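ABC transporter periplasmic peptide-binding protein (Pseudoalteromonas, PDB 4QFL) binds dipeptides in the periplasm, here Ala-Phe, and probably delivers them to an ABC transporter for uptake. Local coordinates at residues P131-F134 with N139-Y142; S41-V46 with F122-D127; F226-D231 with H235-E240. All coordinates share one frame; numbering follows the deposited sequence.

Contact 1: P131-F134 with N139-Y142; sequences PYHF and NYPY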
loop_
_atom_site.group_PDB
_atom_site.type_symbol
_atom_site.label_atom_id
_atom_site.label_comp_id
_atom_site.label_asym_id
_atom_site.label_seq_id
_atom_site.Cartn_x
_atom_site.Cartn_y
_atom_site.Cartn_z
ATOM N N PRO A 131 -18.512 -4.061 -18.674
ATOM C CA PRO A 131 -18.488 -2.807 -19.424
ATOM C C PRO A 131 -17.542 -1.788 -18.810
ATOM O O PRO A 131 -17.258 -0.765 -19.422
ATOM C CB PRO A 131 -19.933 -2.326 -19.329
ATOM C CG PRO A 131 -20.458 -2.967 -18.095
ATOM C CD PRO A 131 -19.820 -4.302 -18.046
ATOM N N TYR A 132 -17.056 -2.065 -17.609
ATOM C CA TYR A 132 -16.147 -1.142 -16.946
ATOM C C TYR A 132 -14.718 -1.671 -16.900
ATOM O O TYR A 132 -13.807 -1.007 -16.399
ATOM C CB TYR A 132 -16.655 -0.832 -15.549
ATOM C CG TYR A 132 -17.682 0.260 -15.542
ATOM C CD1 TYR A 132 -19.008 0.008 -15.885
ATOM C CD2 TYR A 132 -17.325 1.548 -15.200
ATOM C CE1 TYR A 132 -19.950 1.022 -15.884
ATOM C CE2 TYR A 132 -18.247 2.564 -15.188
ATOM C CZ TYR A 132 -19.559 2.305 -15.529
ATOM O OH TYR A 132 -20.455 3.348 -15.505
ATOM N N HIS A 133 -14.518 -2.863 -17.441
ATOM C CA HIS A 133 -13.190 -3.455 -17.428
ATOM C C HIS A 133 -12.145 -2.497 -17.978
ATOM O O HIS A 133 -11.069 -2.346 -17.403
ATOM C CB HIS A 133 -13.152 -4.762 -18.214
ATOM C CG HIS A 133 -11.818 -5.438 -18.171
ATOM N ND1 HIS A 133 -11.257 -5.898 -16.999
ATOM C CD2 HIS A 133 -10.922 -5.708 -19.150
ATOM C CE1 HIS A 133 -10.079 -6.437 -17.260
ATOM N NE2 HIS A 133 -9.853 -6.334 -18.558
ATOM N N PHE A 134 -12.467 -1.845 -19.088
ATOM C CA PHE A 134 -11.513 -0.956 -19.750
ATOM C C PHE A 134 -11.730 0.533 -19.446
ATOM O O PHE A 134 -11.149 1.397 -20.108
ATOM C CB PHE A 134 -11.532 -1.177 -21.264
ATOM C CG PHE A 134 -11.088 -2.546 -21.690
ATOM C CD1 PHE A 134 -9.757 -2.910 -21.617
ATOM C CD2 PHE A 134 -11.999 -3.455 -22.190
ATOM C CE1 PHE A 134 -9.351 -4.170 -22.015
ATOM C CE2 PHE A 134 -11.598 -4.714 -22.592
ATOM C CZ PHE A 134 -10.278 -5.069 -22.508
ATOM N N ASN A 139 -6.234 0.109 -15.496
ATOM C CA ASN A 139 -5.262 -0.456 -14.573
ATOM C C ASN A 139 -5.881 -0.743 -13.222
ATOM O O ASN A 139 -6.542 0.118 -12.651
ATOM C CB ASN A 139 -4.079 0.491 -14.391
ATOM C CG ASN A 139 -3.183 0.549 -15.619
ATOM O OD1 ASN A 139 -2.780 1.628 -16.057
ATOM N ND2 ASN A 139 -2.874 -0.615 -16.184
ATOM N N TYR A 140 -5.657 -1.953 -12.710
ATOM C CA TYR A 140 -6.045 -2.318 -11.343
ATOM C C TYR A 140 -4.819 -2.903 -10.656
ATOM O O TYR A 140 -4.696 -4.118 -10.527
ATOM C CB TYR A 140 -7.205 -3.321 -11.379
ATOM C CG TYR A 140 -8.330 -2.869 -12.296
ATOM C CD1 TYR A 140 -9.105 -1.759 -11.974
ATOM C CD2 TYR A 140 -8.599 -3.530 -13.491
ATOM C CE1 TYR A 140 -10.119 -1.321 -12.802
ATOM C CE2 TYR A 140 -9.621 -3.097 -14.333
ATOM C CZ TYR A 140 -10.376 -1.993 -13.981
ATOM O OH TYR A 140 -11.391 -1.545 -14.801
ATOM N N PRO A 141 -3.886 -2.027 -10.238
ATOM C CA PRO A 141 -2.510 -2.447 -9.938
ATOM C C PRO A 141 -2.369 -3.520 -8.853
ATOM O O PRO A 141 -1.629 -4.470 -9.070
ATOM C CB PRO A 141 -1.803 -1.139 -9.555
ATOM C CG PRO A 141 -2.890 -0.151 -9.279
ATOM C CD PRO A 141 -4.087 -0.576 -10.059
ATOM N N TYR A 142 -3.036 -3.396 -7.711
ATOM C CA TYR A 142 -2.884 -4.446 -6.711
ATOM C C TYR A 142 -3.269 -5.803 -7.317
ATOM O O TYR A 142 -2.525 -6.781 -7.259
ATOM C CB TYR A 142 -3.724 -4.188 -5.452
ATOM C CG TYR A 142 -3.457 -5.258 -4.420
ATOM C CD1 TYR A 142 -2.285 -5.238 -3.679
ATOM C CD2 TYR A 142 -4.335 -6.318 -4.235
ATOM C CE1 TYR A 142 -2.008 -6.216 -2.768
ATOM C CE2 TYR A 142 -4.064 -7.308 -3.317
ATOM C CZ TYR A 142 -2.893 -7.255 -2.592
ATOM O OH TYR A 142 -2.604 -8.233 -1.668
#

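Contact 2: S41-V46 with F122-D127; sequences SFNPQV and FSRLFD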
loop_
_atom_site.group_PDB
_atom_site.type_symbol
_atom_site.label_atom_id
_atom_site.label_comp_id
_atom_site.label_asym_id
_atom_site.label_seq_id
_atom_site.Cartn_x
_atom_site.Cartn_y
_atom_site.Cartn_z
ATOM N N SER A 41 -7.591 9.009 -7.404
ATOM C CA SER A 41 -8.893 8.532 -7.820
ATOM C C SER A 41 -9.768 8.457 -6.581
ATOM O O SER A 41 -9.279 8.589 -5.462
ATOM C CB SER A 41 -8.747 7.147 -8.449
ATOM O OG SER A 41 -9.974 6.688 -8.982
ATOM N N PHE A 42 -11.062 8.248 -6.774
ATOM C CA PHE A 42 -11.921 7.943 -5.645
ATOM C C PHE A 42 -12.356 6.479 -5.624
ATOM O O PHE A 42 -13.238 6.087 -4.862
ATOM C CB PHE A 42 -13.078 8.936 -5.560
ATOM C CG PHE A 42 -12.647 10.262 -5.044
ATOM C CD1 PHE A 42 -12.196 11.235 -5.904
ATOM C CD2 PHE A 42 -12.594 10.496 -3.686
ATOM C CE1 PHE A 42 -11.749 12.449 -5.414
ATOM C CE2 PHE A 42 -12.153 11.702 -3.204
ATOM C CZ PHE A 42 -11.734 12.674 -4.066
ATOM N N ASN A 43 -11.699 5.680 -6.457
ATOM C CA ASN A 43 -11.889 4.240 -6.458
ATOM C C ASN A 43 -10.597 3.517 -6.093
ATOM O O ASN A 43 -9.621 3.566 -6.842
ATOM C CB ASN A 43 -12.391 3.778 -7.823
ATOM C CG ASN A 43 -12.449 2.282 -7.941
ATOM O OD1 ASN A 43 -12.297 1.556 -6.955
ATOM N ND2 ASN A 43 -12.678 1.801 -9.156
ATOM N N PRO A 44 -10.589 2.825 -4.940
ATOM C CA PRO A 44 -9.387 2.154 -4.422
ATOM C C PRO A 44 -8.812 1.104 -5.371
ATOM O O PRO A 44 -7.633 0.774 -5.268
ATOM C CB PRO A 44 -9.889 1.480 -3.139
ATOM C CG PRO A 44 -11.090 2.278 -2.739
ATOM C CD PRO A 44 -11.729 2.717 -4.014
ATOM N N GLN A 45 -9.644 0.583 -6.264
ATOM C CA GLN A 45 -9.238 -0.431 -7.238
ATOM C C GLN A 45 -8.074 -0.029 -8.136
ATOM O O GLN A 45 -7.297 -0.876 -8.571
ATOM C CB GLN A 45 -10.416 -0.789 -8.144
ATOM C CG GLN A 45 -11.546 -1.520 -7.456
ATOM C CD GLN A 45 -12.576 -1.994 -8.452
ATOM O OE1 GLN A 45 -12.846 -1.314 -9.441
ATOM N NE2 GLN A 45 -13.146 -3.168 -8.207
ATOM N N VAL A 46 -7.968 1.266 -8.418
ATOM C CA VAL A 46 -7.083 1.743 -9.466
ATOM C C VAL A 46 -5.698 2.193 -8.973
ATOM O O VAL A 46 -4.876 2.680 -9.753
ATOM C CB VAL A 46 -7.771 2.855 -10.292
ATOM C CG1 VAL A 46 -9.153 2.391 -10.762
ATOM C CG2 VAL A 46 -7.892 4.124 -9.502
ATOM N N PHE A 122 -16.294 -7.020 -8.730
ATOM C CA PHE A 122 -15.152 -7.913 -8.899
ATOM C C PHE A 122 -14.975 -8.468 -10.313
ATOM O O PHE A 122 -13.846 -8.733 -10.731
ATOM C CB PHE A 122 -15.103 -8.974 -7.787
ATOM C CG PHE A 122 -14.867 -8.368 -6.425
ATOM C CD1 PHE A 122 -13.600 -7.948 -6.052
ATOM C CD2 PHE A 122 -15.924 -8.138 -5.558
ATOM C CE1 PHE A 122 -13.386 -7.355 -4.839
ATOM C CE2 PHE A 122 -15.711 -7.539 -4.338
ATOM C CZ PHE A 122 -14.439 -7.140 -3.984
ATOM N N SER A 123 -16.059 -8.600 -11.068
ATOM C CA SER A 123 -15.907 -8.979 -12.460
ATOM C C SER A 123 -15.310 -7.820 -13.258
ATOM O O SER A 123 -14.716 -8.042 -14.304
ATOM C CB SER A 123 -17.219 -9.463 -13.077
ATOM O OG SER A 123 -18.134 -8.398 -13.245
ATOM N N ARG A 124 -15.439 -6.590 -12.767
ATOM C CA ARG A 124 -14.768 -5.469 -13.430
ATOM C C ARG A 124 -13.263 -5.730 -13.577
ATOM O O ARG A 124 -12.627 -5.266 -14.520
ATOM C CB ARG A 124 -15.005 -4.148 -12.681
ATOM C CG ARG A 124 -14.209 -2.975 -13.256
ATOM C CD ARG A 124 -14.528 -1.633 -12.615
ATOM N NE ARG A 124 -13.807 -0.554 -13.295
ATOM C CZ ARG A 124 -13.811 0.713 -12.895
ATOM N NH1 ARG A 124 -14.493 1.069 -11.816
ATOM N NH2 ARG A 124 -13.124 1.623 -13.563
ATOM N N LEU A 125 -12.698 -6.481 -12.640
ATOM C CA LEU A 125 -11.258 -6.755 -12.640
ATOM C C LEU A 125 -10.818 -7.829 -13.644
ATOM O O LEU A 125 -9.825 -7.650 -14.349
ATOM C CB LEU A 125 -10.783 -7.152 -11.236
ATOM C CG LEU A 125 -11.245 -6.270 -10.085
ATOM C CD1 LEU A 125 -10.880 -6.942 -8.768
ATOM C CD2 LEU A 125 -10.636 -4.879 -10.184
ATOM N N PHE A 126 -11.552 -8.935 -13.718
ATOM C CA PHE A 126 -11.078 -10.076 -14.496
ATOM C C PHE A 126 -11.846 -10.314 -15.787
ATOM O O PHE A 126 -11.375 -11.035 -16.662
ATOM C CB PHE A 126 -11.126 -11.356 -13.660
ATOM C CG PHE A 126 -12.518 -11.790 -13.304
ATOM C CD1 PHE A 126 -13.330 -12.393 -14.242
ATOM C CD2 PHE A 126 -13.013 -11.596 -12.030
ATOM C CE1 PHE A 126 -14.608 -12.785 -13.920
ATOM C CE2 PHE A 126 -14.293 -11.991 -11.707
ATOM C CZ PHE A 126 -15.093 -12.589 -12.654
ATOM N N ASP A 127 -13.032 -9.735 -15.898
ATOM C CA ASP A 127 -13.893 -10.010 -17.037
ATOM C C ASP A 127 -13.773 -8.915 -18.075
ATOM O O ASP A 127 -14.220 -7.797 -17.856
ATOM C CB ASP A 127 -15.343 -10.136 -16.575
ATOM C CG ASP A 127 -16.249 -10.742 -17.627
ATOM O OD1 ASP A 127 -15.874 -10.771 -18.821
ATOM O OD2 ASP A 127 -17.355 -11.177 -17.250
#

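Contact 3: F226-D231 with H235-E240; sequences FYKNAD and HEVALE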
loop_
_atom_site.group_PDB
_atom_site.type_symbol
_atom_site.label_atom_id
_atom_site.label_comp_id
_atom_site.label_asym_id
_atom_site.label_seq_id
_atom_site.Cartn_x
_atom_site.Cartn_y
_atom_site.Cartn_z
ATOM N N PHE A 226 -15.944 15.304 2.762
ATOM C CA PHE A 226 -16.934 14.246 2.913
ATOM C C PHE A 226 -17.915 14.642 4.011
ATOM O O PHE A 226 -17.597 15.463 4.886
ATOM C CB PHE A 226 -16.288 12.934 3.370
ATOM C CG PHE A 226 -15.329 12.318 2.381
ATOM C CD1 PHE A 226 -15.432 12.563 1.020
ATOM C CD2 PHE A 226 -14.327 11.467 2.831
ATOM C CE1 PHE A 226 -14.549 11.981 0.128
ATOM C CE2 PHE A 226 -13.435 10.880 1.937
ATOM C CZ PHE A 226 -13.550 11.143 0.581
ATOM N N TYR A 227 -19.105 14.054 3.983
ATOM C CA TYR A 227 -20.034 14.230 5.089
ATOM C C TYR A 227 -20.585 12.902 5.589
ATOM O O TYR A 227 -20.570 11.891 4.884
ATOM C CB TYR A 227 -21.159 15.204 4.734
ATOM C CG TYR A 227 -22.101 14.721 3.663
ATOM C CD1 TYR A 227 -21.747 14.774 2.323
ATOM C CD2 TYR A 227 -23.353 14.228 3.991
ATOM C CE1 TYR A 227 -22.610 14.342 1.339
ATOM C CE2 TYR A 227 -24.224 13.798 3.018
ATOM C CZ TYR A 227 -23.851 13.858 1.693
ATOM O OH TYR A 227 -24.723 13.430 0.722
ATOM N N LYS A 228 -21.066 12.919 6.821
ATOM C CA LYS A 228 -21.531 11.713 7.481
ATOM C C LYS A 228 -22.650 11.009 6.699
ATOM O O LYS A 228 -23.566 11.647 6.166
ATOM C CB LYS A 228 -21.969 12.051 8.912
ATOM C CG LYS A 228 -23.317 11.525 9.308
ATOM C CD LYS A 228 -23.552 11.690 10.802
ATOM C CE LYS A 228 -24.720 10.830 11.259
ATOM N NZ LYS A 228 -24.802 10.706 12.737
ATOM N N ASN A 229 -22.548 9.689 6.600
ATOM C CA ASN A 229 -23.625 8.870 6.050
ATOM C C ASN A 229 -24.624 8.506 7.139
ATOM O O ASN A 229 -24.362 7.617 7.954
ATOM C CB ASN A 229 -23.071 7.599 5.406
ATOM C CG ASN A 229 -24.167 6.634 4.986
ATOM O OD1 ASN A 229 -25.353 6.971 5.003
ATOM N ND2 ASN A 229 -23.775 5.432 4.605
ATOM N N ALA A 230 -25.768 9.191 7.147
ATOM C CA ALA A 230 -26.785 8.995 8.187
ATOM C C ALA A 230 -27.382 7.588 8.184
ATOM O O ALA A 230 -27.951 7.147 9.179
ATOM C CB ALA A 230 -27.885 10.043 8.052
ATOM N N ASP A 231 -27.234 6.890 7.062
ATOM C CA ASP A 231 -27.825 5.567 6.870
ATOM C C ASP A 231 -26.804 4.452 6.938
ATOM O O ASP A 231 -27.046 3.369 6.416
ATOM C CB ASP A 231 -28.524 5.486 5.515
ATOM C CG ASP A 231 -29.913 6.084 5.540
ATOM O OD1 ASP A 231 -30.692 5.747 6.465
ATOM O OD2 ASP A 231 -30.223 6.897 4.641
ATOM N N HIS A 235 -22.581 1.328 12.122
ATOM C CA HIS A 235 -22.753 2.098 13.347
ATOM C C HIS A 235 -23.234 3.509 13.076
ATOM O O HIS A 235 -23.270 3.954 11.940
ATOM C CB HIS A 235 -21.465 2.110 14.193
ATOM C CG HIS A 235 -20.263 2.679 13.496
ATOM N ND1 HIS A 235 -19.995 4.032 13.451
ATOM C CD2 HIS A 235 -19.238 2.073 12.852
ATOM C CE1 HIS A 235 -18.870 4.236 12.789
ATOM N NE2 HIS A 235 -18.390 3.064 12.417
ATOM N N GLU A 236 -23.628 4.203 14.136
ATOM C CA GLU A 236 -24.005 5.597 14.029
ATOM C C GLU A 236 -22.725 6.407 13.912
ATOM O O GLU A 236 -21.933 6.452 14.839
ATOM C CB GLU A 236 -24.794 6.029 15.265
ATOM C CG GLU A 236 -25.332 7.438 15.175
ATOM C CD GLU A 236 -26.368 7.592 14.076
ATOM O OE1 GLU A 236 -27.179 6.657 13.883
ATOM O OE2 GLU A 236 -26.369 8.642 13.399
ATOM N N VAL A 237 -22.516 7.031 12.761
ATOM C CA VAL A 237 -21.315 7.827 12.525
ATOM C C VAL A 237 -21.286 9.104 13.367
ATOM O O VAL A 237 -22.255 9.854 13.414
ATOM C CB VAL A 237 -21.180 8.178 11.034
ATOM C CG1 VAL A 237 -19.943 9.029 10.790
ATOM C CG2 VAL A 237 -21.134 6.905 10.210
ATOM N N ALA A 238 -20.165 9.349 14.031
ATOM C CA ALA A 238 -20.057 10.469 14.962
ATOM C C ALA A 238 -19.801 11.820 14.280
ATOM O O ALA A 238 -20.535 12.776 14.503
ATOM C CB ALA A 238 -18.997 10.179 16.009
ATOM N N LEU A 239 -18.767 11.902 13.453
ATOM C CA LEU A 239 -18.415 13.163 12.795
ATOM C C LEU A 239 -19.456 13.624 11.768
ATOM O O LEU A 239 -19.996 12.814 11.027
ATOM C CB LEU A 239 -17.046 13.039 12.120
ATOM C CG LEU A 239 -15.820 13.142 13.018
ATOM C CD1 LEU A 239 -14.594 12.618 12.297
ATOM C CD2 LEU A 239 -15.629 14.586 13.443
ATOM N N GLU A 240 -19.724 14.926 11.728
ATOM C CA GLU A 240 -20.637 15.496 10.737
ATOM C C GLU A 240 -19.913 15.760 9.420
ATOM O O GLU A 240 -20.445 15.534 8.324
ATOM C CB GLU A 240 -21.225 16.815 11.248
ATOM C CG GLU A 240 -22.168 16.675 12.428
ATOM C CD GLU A 240 -23.485 16.043 12.044
ATOM O OE1 GLU A 240 -23.933 16.246 10.889
ATOM O OE2 GLU A 240 -24.071 15.338 12.899
HETATM O O HOH W 1 -24.769 7.265 10.865
#

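Contact 1: P131-F134 with N139-Y142
Tyr-140 reaches with its phenol across the loop between helix 115-126 and helix 141-145 to the backbone of Tyr-132 and His-133. The residue holds the N-cap position of helix 141-145, and the contact illustrates how one aromatic side chain can tie a long connection together while burying little surface, about 104 Å². The ring meets the peptide chain end-on: both carbonyl oxygens lie at its edge, near its plane. The hydroxyl donates to one of them, with Tyr-140 OH 2.7 Å from His-133 O, yet it sits well above that carbonyl's plane, 51° out of it, and not on a lone pair. Tyr-132 O is nearly as close, 2.9 Å from Tyr-140 OH, but the angle is too poor for a hydrogen bond. From outside the two segments, Arg-124 supplies NE as a donor to the same hydroxyl, which is thus gripped twice and probably held in place.

The tyrosine starts with CG anti to its carbonyl carbon (chi1 -49°), a turn that carries the ring toward 131-134. His-133 does the reverse, its CG anti to the backbone N (chi1 -177°), and the two rings approach at a slant, with His-133 ND1 4.2 Å from Tyr-140 CE2. That nitrogen is already committed to Arg-124 O, which fixes the flip of the imidazole. Tyr-132 turns its own ring elsewhere, its hydroxyl bonding Ala-191 O on helix 188-196. Elsewhere on the imidazole, His-133 CD2 stands 3.4 Å above the plane of the Phe-134 ring, over its centre.

Contact 2: S41-V46 with F122-D127
Asn-43 and Arg-124 approach from opposite directions in a buried polar cluster between the loop leading to helix 50-60 and segment 122-127, which lies on helix 115-126. The first kind of interaction is charge-based, and it is indirect. Asn-43 ND2 lies 3.3 Å from Arg-124 NH1, but both are donors and do not bond. A shared acceptor, Asp-204, probably offsets their closeness: its OD2 forms a salt bridge with Arg-124 NH2 while its OD1 accepts from Asn-43 ND2. Arg-124 gets there with a fully stretched chain, CG anti to the backbone N (chi1 174°) and every later torsion extended as well. Gln-45 OE1 would also be expected to feel the positive charge nearby.

Hydrogen bonds inside 41-46 shape the other partner. Ser-41 OG accepts from Asn-43 N in an ST turn, and Asn-43 OD1 accepts from Gln-45 N, 2.9 Å away, in an Asx turn. The Asn-43 amide then gives its second N-H to Gln-45 OE1 over 3.1 Å, almost straight at 175°, so both of its ends are spoken for and its rotation is settled. Gln-45 NE2 finds its acceptor in Thr-121 O, one turn back on the helix.

Van der Waals contact supplies the rest. Gln-45 OE1 rests 3.6 Å from Arg-124 CD, the amide and guanidinium planes being 69° apart. The other end of this amide lies against a methyl, Gln-45 NE2 being 3.6 Å from Leu-125 CD2.

Around this cluster, Pro-44 packs on helix 50-60, Phe-42 makes edge-to-face contacts with Tyr-215 and Tyr-218 of strand 213-219, and Phe-122 and Phe-126 of helix 115-126 lie on strand 152-159.

Contact 3: F226-D231 with H235-E240
At the end of strand 223-228, where the antiparallel hairpin with strand 241-246 opens into its connection, Lys-228 meets Glu-236, Val-237, Leu-239 and Glu-240. It is an example of a strand-end lysine binding the returning chain with both backbone and side chain. Lys-228 N donates to Glu-240 O over 3.1 Å, extending the hairpin pairing to its end. The side chain then runs out, extended beyond CG, over the carbonyls of the loop. Its NZ is held twice: it is 2.8 Å from Val-237 O, lying in that carbonyl's plane, and 2.7 Å from Glu-236 OE2 in a salt bridge that uses the anti lone pair of the carboxylate. Glu-236 bends at chi2 (65°) to bring the oxygen round.

The fit appears strained: Lys-228 chi1, at 131°, is far from a staggered position, and Lys-228 CB comes within 3.0 Å of Leu-239 O, a buried carbonyl with no hydrogen-bond partner. A methionine in its place would probably leave Val-237 O without its donor and the Glu-236 carboxylate without its counter-charge, free to turn toward solvent.

Val-237 CG1 lies against Lys-228 CB. Beside it a water bridges the two segments, 3.0 Å from Asn-229 O and accepting from Val-237 N at 3.0 Å.

How the contacts relate
Contacts 1 and 2 form one continuous cluster, their centres 5 Å apart, with Arg-124 of contact 2 bonded to Tyr-140 and His-133 of contact 1; even the His-133 imidazole packs on the backbone of 122-127, CE1 lying 3.2 Å from Leu-125 O. Contact 3 stands apart, about 25 Å from contact 2 and 30 Å from contact 1 between centres, yet Phe-42 CE2 touches Phe-226 CZ at 4.1 Å. None lines the dipeptide site directly. The Tyr-140 side chain is about 13 Å from the bound phenylalanine, and that of Gln-45 about 13 Å from the alanine. Tyr-142, however, touches Asp-436 of the alanine pocket, and 41-46 leads into pocket residues Thr-48 to Gly-50.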